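Local coordinates for copper-containing nitrite reductase (PDB 6TFO), which probably reduces nitrite to nitric oxide with electrons supplied by a c-type cytochrome, using bound copper ions and working as a homotrimer, at residues 87-92 and 101-106; 57-62 and 130-135; 31-36 and 69-74. All blocks are in the same frame, centred on the assembly; numbering follows the deposited sequence.

Interaction 1. Residues 87-92 and 101-106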
loop_
_atom_site.group_PDB
_atom_site.type_symbol
_atom_site.label_atom_id
_atom_site.label_comp_id
_atom_site.label_asym_id
_atom_site.label_seq_id
_atom_site.Cartn_x
_atom_site.Cartn_y
_atom_site.Cartn_z
ATOM N N TYR C 87 3.456 -42.070 6.484
ATOM C CA TYR C 87 2.466 -41.850 7.569
ATOM C C TYR C 87 1.047 -41.802 6.999
ATOM O O TYR C 87 0.112 -41.517 7.749
ATOM C CB TYR C 87 2.793 -40.558 8.318
ATOM C CG TYR C 87 3.996 -40.698 9.213
ATOM C CD1 TYR C 87 3.894 -41.359 10.413
ATOM C CD2 TYR C 87 5.246 -40.241 8.839
ATOM C CE1 TYR C 87 4.986 -41.517 11.241
ATOM C CE2 TYR C 87 6.350 -40.401 9.653
ATOM C CZ TYR C 87 6.222 -41.042 10.868
ATOM O OH TYR C 87 7.287 -41.200 11.706
ATOM N N ALA C 88 0.871 -42.053 5.708
ATOM C CA ALA C 88 -0.427 -41.882 5.026
ATOM C C ALA C 88 -1.140 -40.632 5.554
ATOM O O ALA C 88 -2.355 -40.660 5.690
ATOM C CB ALA C 88 -1.250 -43.117 5.244
ATOM N N ALA C 89 -0.393 -39.568 5.831
ATOM C CA ALA C 89 -0.881 -38.281 6.381
ATOM C C ALA C 89 -0.929 -37.246 5.256
ATOM O O ALA C 89 0.065 -37.142 4.521
ATOM C CB ALA C 89 0.048 -37.825 7.484
ATOM N N ARG C 90 -2.030 -36.510 5.123
ATOM C CA ARG C 90 -2.096 -35.397 4.146
ATOM C C ARG C 90 -3.094 -34.338 4.619
ATOM O O ARG C 90 -4.031 -34.668 5.358
ATOM C CB ARG C 90 -2.450 -35.908 2.748
ATOM C CG ARG C 90 -3.878 -36.406 2.605
ATOM C CD ARG C 90 -4.030 -37.241 1.339
ATOM N NE ARG C 90 -3.696 -36.458 0.162
ATOM C CZ ARG C 90 -3.048 -36.922 -0.905
ATOM N NH1 ARG C 90 -2.657 -38.181 -0.971
ATOM N NH2 ARG C 90 -2.766 -36.119 -1.910
ATOM N N SER C 91 -2.867 -33.097 4.198
ATOM C CA SER C 91 -3.860 -32.001 4.261
ATOM C C SER C 91 -4.928 -32.263 3.205
ATOM O O SER C 91 -4.712 -33.141 2.333
ATOM C CB SER C 91 -3.224 -30.671 4.017
ATOM O OG SER C 91 -3.096 -30.446 2.613
ATOM N N ALA C 92 -6.013 -31.488 3.266
ATOM C CA ALA C 92 -6.939 -31.284 2.136
ATOM C C ALA C 92 -6.245 -30.384 1.108
ATOM O O ALA C 92 -5.241 -29.731 1.464
ATOM C CB ALA C 92 -8.230 -30.675 2.632
ATOM N N SER C 101 -5.829 -25.952 5.834
ATOM C CA SER C 101 -6.133 -27.355 6.179
ATOM C C SER C 101 -5.082 -27.805 7.186
ATOM O O SER C 101 -3.871 -27.620 6.902
ATOM C CB SER C 101 -6.189 -28.256 4.985
ATOM O OG SER C 101 -6.231 -29.623 5.394
ATOM N N THR C 102 -5.543 -28.282 8.342
ATOM C CA THR C 102 -4.672 -28.860 9.378
ATOM C C THR C 102 -4.882 -30.375 9.348
ATOM O O THR C 102 -6.011 -30.817 8.975
ATOM C CB THR C 102 -4.922 -28.142 10.706
ATOM O OG1 THR C 102 -4.543 -26.778 10.482
ATOM C CG2 THR C 102 -4.191 -28.792 11.860
ATOM N N PHE C 103 -3.805 -31.112 9.621
ATOM C CA PHE C 103 -3.771 -32.591 9.710
ATOM C C PHE C 103 -2.776 -32.961 10.811
ATOM O O PHE C 103 -1.916 -32.121 11.195
ATOM C CB PHE C 103 -3.467 -33.221 8.347
ATOM C CG PHE C 103 -2.066 -33.056 7.796
ATOM C CD1 PHE C 103 -1.692 -31.886 7.152
ATOM C CD2 PHE C 103 -1.137 -34.090 7.863
ATOM C CE1 PHE C 103 -0.410 -31.743 6.634
ATOM C CE2 PHE C 103 0.136 -33.947 7.332
ATOM C CZ PHE C 103 0.498 -32.775 6.722
ATOM N N SER C 104 -2.923 -34.161 11.366
ATOM C CA SER C 104 -2.016 -34.650 12.430
ATOM C C SER C 104 -1.771 -36.146 12.261
ATOM O O SER C 104 -2.459 -36.802 11.468
ATOM C CB SER C 104 -2.571 -34.341 13.772
ATOM O OG SER C 104 -3.862 -34.908 13.869
ATOM N N PHE C 105 -0.800 -36.639 13.010
ATOM C CA PHE C 105 -0.348 -38.042 12.960
ATOM C C PHE C 105 0.630 -38.215 14.116
ATOM O O PHE C 105 1.084 -37.177 14.670
ATOM C CB PHE C 105 0.286 -38.348 11.597
ATOM C CG PHE C 105 1.523 -37.537 11.284
ATOM C CD1 PHE C 105 1.427 -36.302 10.663
ATOM C CD2 PHE C 105 2.787 -38.018 11.602
ATOM C CE1 PHE C 105 2.564 -35.555 10.395
ATOM C CE2 PHE C 105 3.929 -37.274 11.336
ATOM C CZ PHE C 105 3.815 -36.041 10.734
ATOM N N ILE C 106 0.926 -39.469 14.452
ATOM C CA ILE C 106 1.927 -39.831 15.488
ATOM C C ILE C 106 3.236 -40.135 14.775
ATOM O O ILE C 106 3.221 -41.021 13.917
ATOM C CB ILE C 106 1.435 -41.022 16.336
ATOM C CG1 ILE C 106 0.045 -40.759 16.928
ATOM C CG2 ILE C 106 2.463 -41.345 17.411
ATOM C CD1 ILE C 106 -0.341 -41.690 18.046
#
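One face of the F103 ring lies under the backbone joining R90 to S91: S91 N stands 3.4 Å above the ring plane, offset toward the rim, and R90 C is placed likewise. At the ring's edge, near its plane, A89 CB comes to 3.9 Å from F103 CE2. The same methyl group reaches F105 CD1 at 3.8 Å, so a small alanine suits the place between two phenylalanines. Y87 turns one face to F105, whose CD2 lies 3.7 Å above the tyrosine plane, toward its rim; the two planes are inclined at 37°. I106 O approaches Y87 CE1 obliquely at 3.2 Å, and F113 packs edge-to-face with the tyrosine ring, whose OH is hydrogen-bonded to K109 N. F103 CG sits between the backbone N and the carbonyl carbon (chi1 70°), starting the ring out toward R90. An alanine in place of F103 would remove the ring and would probably open a gap under the R90-S91 backbone, leaving the A89 methyl with F105 alone of its two ring neighbours across the contact. A92 N donates to S101 OG at 2.8 Å, a serine short enough to receive the backbone directly. A88 and A89 together face I84 in a G1 beta bulge. The contact joins the edge strands of two sheets, 89-90 beside 83-84 and 100-106 beside 67-73, with F103 and S101 also packing on M220 of a second subunit.

Interaction 2. Residues 57-62 and 130-135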
loop_
_atom_site.group_PDB
_atom_site.type_symbol
_atom_site.label_atom_id
_atom_site.label_comp_id
_atom_site.label_asym_id
_atom_site.label_seq_id
_atom_site.Cartn_x
_atom_site.Cartn_y
_atom_site.Cartn_z
ATOM N N ASN C 57 10.902 -24.338 2.721
ATOM C CA ASN C 57 10.880 -25.816 2.846
ATOM C C ASN C 57 11.581 -26.222 4.144
ATOM O O ASN C 57 12.515 -27.030 4.129
ATOM C CB ASN C 57 11.452 -26.460 1.589
ATOM C CG ASN C 57 10.608 -26.154 0.373
ATOM O OD1 ASN C 57 9.394 -25.981 0.506
ATOM N ND2 ASN C 57 11.237 -26.050 -0.802
ATOM N N PRO C 58 11.113 -25.720 5.317
ATOM C CA PRO C 58 11.816 -25.928 6.583
ATOM C C PRO C 58 11.853 -27.405 6.965
ATOM O O PRO C 58 10.891 -28.120 6.685
ATOM C CB PRO C 58 11.016 -25.136 7.632
ATOM C CG PRO C 58 9.640 -25.025 7.008
ATOM C CD PRO C 58 9.876 -24.953 5.507
ATOM N N LYS C 59 12.957 -27.818 7.593
ATOM C CA LYS C 59 13.062 -29.152 8.224
ATOM C C LYS C 59 12.177 -29.117 9.478
ATOM O O LYS C 59 12.358 -28.205 10.322
ATOM C CB LYS C 59 14.517 -29.513 8.533
ATOM C CG LYS C 59 14.698 -30.906 9.110
ATOM C CD LYS C 59 16.097 -31.199 9.561
ATOM C CE LYS C 59 16.917 -31.838 8.466
ATOM N NZ LYS C 59 18.135 -32.483 9.000
ATOM N N LEU C 60 11.225 -30.048 9.564
ATOM C CA LEU C 60 10.325 -30.209 10.730
ATOM C C LEU C 60 10.917 -31.290 11.639
ATOM O O LEU C 60 10.806 -32.497 11.303
ATOM C CB LEU C 60 8.941 -30.576 10.191
ATOM C CG LEU C 60 8.380 -29.632 9.132
ATOM C CD1 LEU C 60 6.934 -29.967 8.821
ATOM C CD2 LEU C 60 8.493 -28.169 9.540
ATOM N N VAL C 61 11.595 -30.874 12.713
ATOM C CA VAL C 61 12.259 -31.824 13.658
ATOM C C VAL C 61 11.263 -32.209 14.757
ATOM O O VAL C 61 10.781 -31.319 15.489
ATOM C CB VAL C 61 13.564 -31.264 14.249
ATOM C CG1 VAL C 61 14.093 -32.161 15.359
ATOM C CG2 VAL C 61 14.618 -31.056 13.175
ATOM N N VAL C 62 10.985 -33.501 14.840
ATOM C CA VAL C 62 10.037 -34.110 15.814
ATOM C C VAL C 62 10.726 -35.321 16.440
ATOM O O VAL C 62 11.606 -35.901 15.791
ATOM C CB VAL C 62 8.683 -34.482 15.181
ATOM C CG1 VAL C 62 8.055 -33.304 14.457
ATOM C CG2 VAL C 62 8.760 -35.694 14.268
ATOM N N VAL C 130 11.687 -31.859 4.338
ATOM C CA VAL C 130 11.852 -33.130 5.099
ATOM C C VAL C 130 11.269 -32.944 6.507
ATOM O O VAL C 130 11.468 -31.865 7.146
ATOM C CB VAL C 130 13.303 -33.656 5.073
ATOM C CG1 VAL C 130 14.105 -33.062 3.917
ATOM C CG2 VAL C 130 14.037 -33.461 6.385
ATOM N N LEU C 131 10.493 -33.945 6.919
ATOM C CA LEU C 131 10.156 -34.249 8.328
ATOM C C LEU C 131 11.291 -35.098 8.894
ATOM O O LEU C 131 11.540 -36.168 8.333
ATOM C CB LEU C 131 8.835 -35.018 8.349
ATOM C CG LEU C 131 8.357 -35.470 9.724
ATOM C CD1 LEU C 131 7.850 -34.284 10.543
ATOM C CD2 LEU C 131 7.266 -36.530 9.589
ATOM N N GLN C 132 11.975 -34.638 9.938
ATOM C CA GLN C 132 12.992 -35.478 10.627
ATOM C C GLN C 132 12.444 -35.931 11.975
ATOM O O GLN C 132 12.236 -35.058 12.849
ATOM C CB GLN C 132 14.336 -34.785 10.822
ATOM C CG GLN C 132 15.463 -35.778 10.597
ATOM C CD GLN C 132 16.784 -35.373 11.185
ATOM O OE1 GLN C 132 16.981 -34.235 11.619
ATOM N NE2 GLN C 132 17.696 -36.335 11.192
ATOM N N VAL C 133 12.237 -37.245 12.103
ATOM C CA VAL C 133 11.813 -37.942 13.351
ATOM C C VAL C 133 13.061 -38.550 14.007
ATOM O O VAL C 133 13.639 -39.499 13.444
ATOM C CB VAL C 133 10.746 -39.004 13.047
ATOM C CG1 VAL C 133 10.185 -39.598 14.321
ATOM C CG2 VAL C 133 9.630 -38.448 12.172
ATOM N N VAL C 134 13.438 -38.001 15.161
ATOM C CA VAL C 134 14.704 -38.264 15.897
ATOM C C VAL C 134 14.382 -39.131 17.104
ATOM O O VAL C 134 13.342 -38.954 17.740
ATOM C CB VAL C 134 15.339 -36.926 16.307
ATOM C CG1 VAL C 134 16.118 -37.007 17.608
ATOM C CG2 VAL C 134 16.197 -36.371 15.182
ATOM N N PRO C 135 15.248 -40.103 17.470
ATOM C CA PRO C 135 14.990 -40.937 18.640
ATOM C C PRO C 135 15.127 -40.097 19.919
ATOM O O PRO C 135 15.747 -39.037 19.882
ATOM C CB PRO C 135 16.047 -42.045 18.534
ATOM C CG PRO C 135 17.186 -41.386 17.792
ATOM C CD PRO C 135 16.505 -40.463 16.796
HETATM O O HOH W 1 13.336 -29.561 4.257
#
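L60 and V62 reach across to V130, Q132 and V134 through four backbone hydrogen bonds, the pattern of paired parallel strands. L60 N donates to V130 O at 3.0 Å and L60 O accepts Q132 N at 2.8 Å, the donor tilted 34° from the carbonyl plane. V62 repeats this two residues on: its N gives to Q132 O at 2.8 Å, while its O takes V134 N at 2.9 Å. The same four carbonyls also receive CA-H groups, V130 O from K59 CA for one.

On the buried face, V62 CG2 meets V133 CG2 at 3.6 Å, and L131 CD1 touches both L60 CB and V62 CG1. Branched valines suit strand positions, and these apolar groups turn inward to the core. On the other face, where V61 and Q132 lie, longer polar chains can run out to solvent. K59 is bent at chi3 (-92°), which brings CE back to 3.9 Å from V130 CG2. Its NZ makes a weak hydrogen bond to Q132 OE1 at 3.4 Å, so lysine contributes here mainly through its aliphatic length.

Outward from this shell, a water molecule bridges the approach to the strand, donating to N57 O and accepting from V130 N. N57 is itself held by Y45 N and G126 O, and P58 O accepts from Y115 OH; together they fix the turn that leads into strand 60-63.

That strand is outermost in its sheet. The segments 60-62 and 130-134 run within 18° of parallel, and on the far side of 128-134 runs the antiparallel strand 111-116. L60 and V62 pack on F32 of strand 30-39, across the interior of the sandwich.

Interaction 3. Residues 31-36 and 69-74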
loop_
_atom_site.group_PDB
_atom_site.type_symbol
_atom_site.label_atom_id
_atom_site.label_comp_id
_atom_site.label_asym_id
_atom_site.label_seq_id
_atom_site.Cartn_x
_atom_site.Cartn_y
_atom_site.Cartn_z
ATOM N N VAL C 31 3.366 -28.506 16.890
ATOM C CA VAL C 31 2.669 -27.801 15.768
ATOM C C VAL C 31 3.684 -27.055 14.873
ATOM O O VAL C 31 4.633 -26.429 15.376
ATOM C CB VAL C 31 1.510 -26.894 16.235
ATOM C CG1 VAL C 31 0.973 -27.321 17.585
ATOM C CG2 VAL C 31 1.865 -25.421 16.218
ATOM N N PHE C 32 3.454 -27.152 13.570
ATOM C CA PHE C 32 4.171 -26.438 12.487
ATOM C C PHE C 32 3.116 -25.789 11.587
ATOM O O PHE C 32 2.159 -26.500 11.184
ATOM C CB PHE C 32 5.041 -27.421 11.696
ATOM C CG PHE C 32 6.079 -28.139 12.520
ATOM C CD1 PHE C 32 7.198 -27.474 13.002
ATOM C CD2 PHE C 32 5.948 -29.491 12.807
ATOM C CE1 PHE C 32 8.170 -28.143 13.735
ATOM C CE2 PHE C 32 6.905 -30.151 13.563
ATOM C CZ PHE C 32 8.005 -29.468 14.038
ATOM N N THR C 33 3.286 -24.504 11.290
ATOM C CA THR C 33 2.467 -23.762 10.291
ATOM C C THR C 33 3.291 -23.536 9.006
ATOM O O THR C 33 4.430 -23.018 9.087
ATOM C CB THR C 33 1.927 -22.468 10.914
ATOM O OG1 THR C 33 1.295 -22.817 12.145
ATOM C CG2 THR C 33 0.927 -21.765 10.028
ATOM N N LEU C 34 2.753 -23.946 7.858
ATOM C CA LEU C 34 3.387 -23.727 6.535
ATOM C C LEU C 34 2.469 -22.836 5.703
ATOM O O LEU C 34 1.266 -23.143 5.630
ATOM C CB LEU C 34 3.609 -25.062 5.827
ATOM C CG LEU C 34 4.478 -26.081 6.558
ATOM C CD1 LEU C 34 4.656 -27.327 5.682
ATOM C CD2 LEU C 34 5.835 -25.509 6.943
ATOM N N ARG C 35 3.041 -21.780 5.113
ATOM C CA ARG C 35 2.394 -20.926 4.085
ATOM C C ARG C 35 3.037 -21.275 2.734
ATOM O O ARG C 35 4.277 -21.316 2.654
ATOM C CB ARG C 35 2.512 -19.452 4.484
ATOM C CG ARG C 35 1.880 -18.479 3.503
ATOM C CD ARG C 35 1.790 -17.061 4.042
ATOM N NE ARG C 35 0.565 -16.944 4.825
ATOM C CZ ARG C 35 0.482 -16.708 6.138
ATOM N NH1 ARG C 35 1.564 -16.486 6.874
ATOM N NH2 ARG C 35 -0.713 -16.656 6.701
ATOM N N THR C 36 2.225 -21.562 1.719
ATOM C CA THR C 36 2.710 -21.750 0.335
ATOM C C THR C 36 3.136 -20.379 -0.203
ATOM O O THR C 36 2.551 -19.369 0.212
ATOM C CB THR C 36 1.654 -22.404 -0.559
ATOM O OG1 THR C 36 0.584 -21.471 -0.708
ATOM C CG2 THR C 36 1.151 -23.710 0.004
ATOM N N GLN C 69 1.076 -31.860 14.469
ATOM C CA GLN C 69 0.018 -31.060 13.815
ATOM C C GLN C 69 0.714 -30.138 12.810
ATOM O O GLN C 69 1.634 -29.405 13.211
ATOM C CB GLN C 69 -0.774 -30.254 14.841
ATOM C CG GLN C 69 -1.937 -29.487 14.234
ATOM C CD GLN C 69 -2.699 -28.674 15.252
ATOM O OE1 GLN C 69 -2.925 -29.089 16.395
ATOM N NE2 GLN C 69 -3.144 -27.506 14.818
ATOM N N ILE C 70 0.322 -30.224 11.543
ATOM C CA ILE C 70 0.816 -29.337 10.456
ATOM C C ILE C 70 -0.384 -28.534 9.976
ATOM O O ILE C 70 -1.364 -29.160 9.521
ATOM C CB ILE C 70 1.466 -30.150 9.327
ATOM C CG1 ILE C 70 2.799 -30.764 9.767
ATOM C CG2 ILE C 70 1.626 -29.283 8.097
ATOM C CD1 ILE C 70 3.271 -31.908 8.889
ATOM N N ASN C 71 -0.316 -27.212 10.121
ATOM C CA ASN C 71 -1.321 -26.257 9.578
ATOM C C ASN C 71 -0.836 -25.747 8.216
ATOM O O ASN C 71 0.187 -25.019 8.192
ATOM C CB ASN C 71 -1.532 -25.088 10.532
ATOM C CG ASN C 71 -1.825 -25.543 11.944
ATOM O OD1 ASN C 71 -2.685 -26.397 12.165
ATOM N ND2 ASN C 71 -1.094 -24.990 12.900
ATOM N N LEU C 72 -1.509 -26.118 7.123
ATOM C CA LEU C 72 -1.191 -25.584 5.769
ATOM C C LEU C 72 -2.087 -24.382 5.475
ATOM O O LEU C 72 -3.312 -24.536 5.555
ATOM C CB LEU C 72 -1.386 -26.654 4.694
ATOM C CG LEU C 72 -0.951 -26.239 3.288
ATOM C CD1 LEU C 72 0.520 -25.842 3.272
ATOM C CD2 LEU C 72 -1.210 -27.348 2.286
ATOM N N ILE C 73 -1.475 -23.250 5.115
ATOM C CA ILE C 73 -2.170 -21.995 4.716
ATOM C C ILE C 73 -1.690 -21.610 3.313
ATOM O O ILE C 73 -0.458 -21.463 3.109
ATOM C CB ILE C 73 -1.901 -20.880 5.736
ATOM C CG1 ILE C 73 -2.149 -21.372 7.162
ATOM C CG2 ILE C 73 -2.710 -19.636 5.391
ATOM C CD1 ILE C 73 -1.877 -20.343 8.229
ATOM N N ASN C 74 -2.640 -21.439 2.395
ATOM C CA ASN C 74 -2.404 -20.994 1.001
ATOM C C ASN C 74 -1.937 -19.530 1.011
ATOM O O ASN C 74 -2.690 -18.677 1.496
ATOM C CB ASN C 74 -3.676 -21.181 0.189
ATOM C CG ASN C 74 -3.446 -21.019 -1.292
ATOM O OD1 ASN C 74 -2.771 -20.080 -1.702
ATOM N ND2 ASN C 74 -4.020 -21.914 -2.084
#
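F32 and L34 bond by their backbones to Q69, N71 and I73. F32 N donates to Q69 O at 2.9 Å and F32 O accepts N71 N; L34 bonds N71 O and I73 N in the same way, and T36 N closes the series on I73 O at 3.0 Å. Of the polar side chains, N71 ND2 gives T33 OG1 a weak hydrogen bond at 3.3 Å; its OD1 is placed to bond T102 OG1, though the position of that oxygen is less certain. T33 OG1 is anti to the carbonyl carbon (chi1 -51°), which sets it toward N71 ND2. T36 OG1 is bonded to G75 N and E76 OE1, and R35 forms a long, weak ion pair with E319 of a second subunit.

The pairing is the parallel one between strands 30-39 and 67-73 of a cupredoxin sandwich, with strand 42-48 on one flank and 100-106 on the other.

In the packing, T33 serves a second purpose: its CG2 lies 3.6 Å from I73 CD1. The charged end of R35 lies obliquely against I73, NH2 3.8 Å from CG2. On the inner face L34 CB meets L72 CD1 at 4.1 Å. T36 CG2 approaches that same CD1 at 4.0 Å, the two side chains crossing at about a right angle.

All three contacts belong to one cupredoxin domain, whose copper is bound by H80, C117, H122 and M127. Interaction 1 spans the two sheets: 101-106 lies in the sheet of interaction 3, and 87-92 in that of interaction 2. The centres of interactions 1 and 3 are about 11 Å apart, and S101 O lies 2.8 Å from L72 N, where strands 100-106 and 67-73 are neighbours. Interaction 2 closes the core against interaction 3 where V62 CG1 comes 3.5 Å from F32 CE2, and against interaction 1 where F105 CZ is 3.7 Å from L131 CD2. Interaction 3 comes nearest the metal: the T36 side chain is about 6 Å from copper, that of S91 about 9 Å and that of P58 about 13 Å.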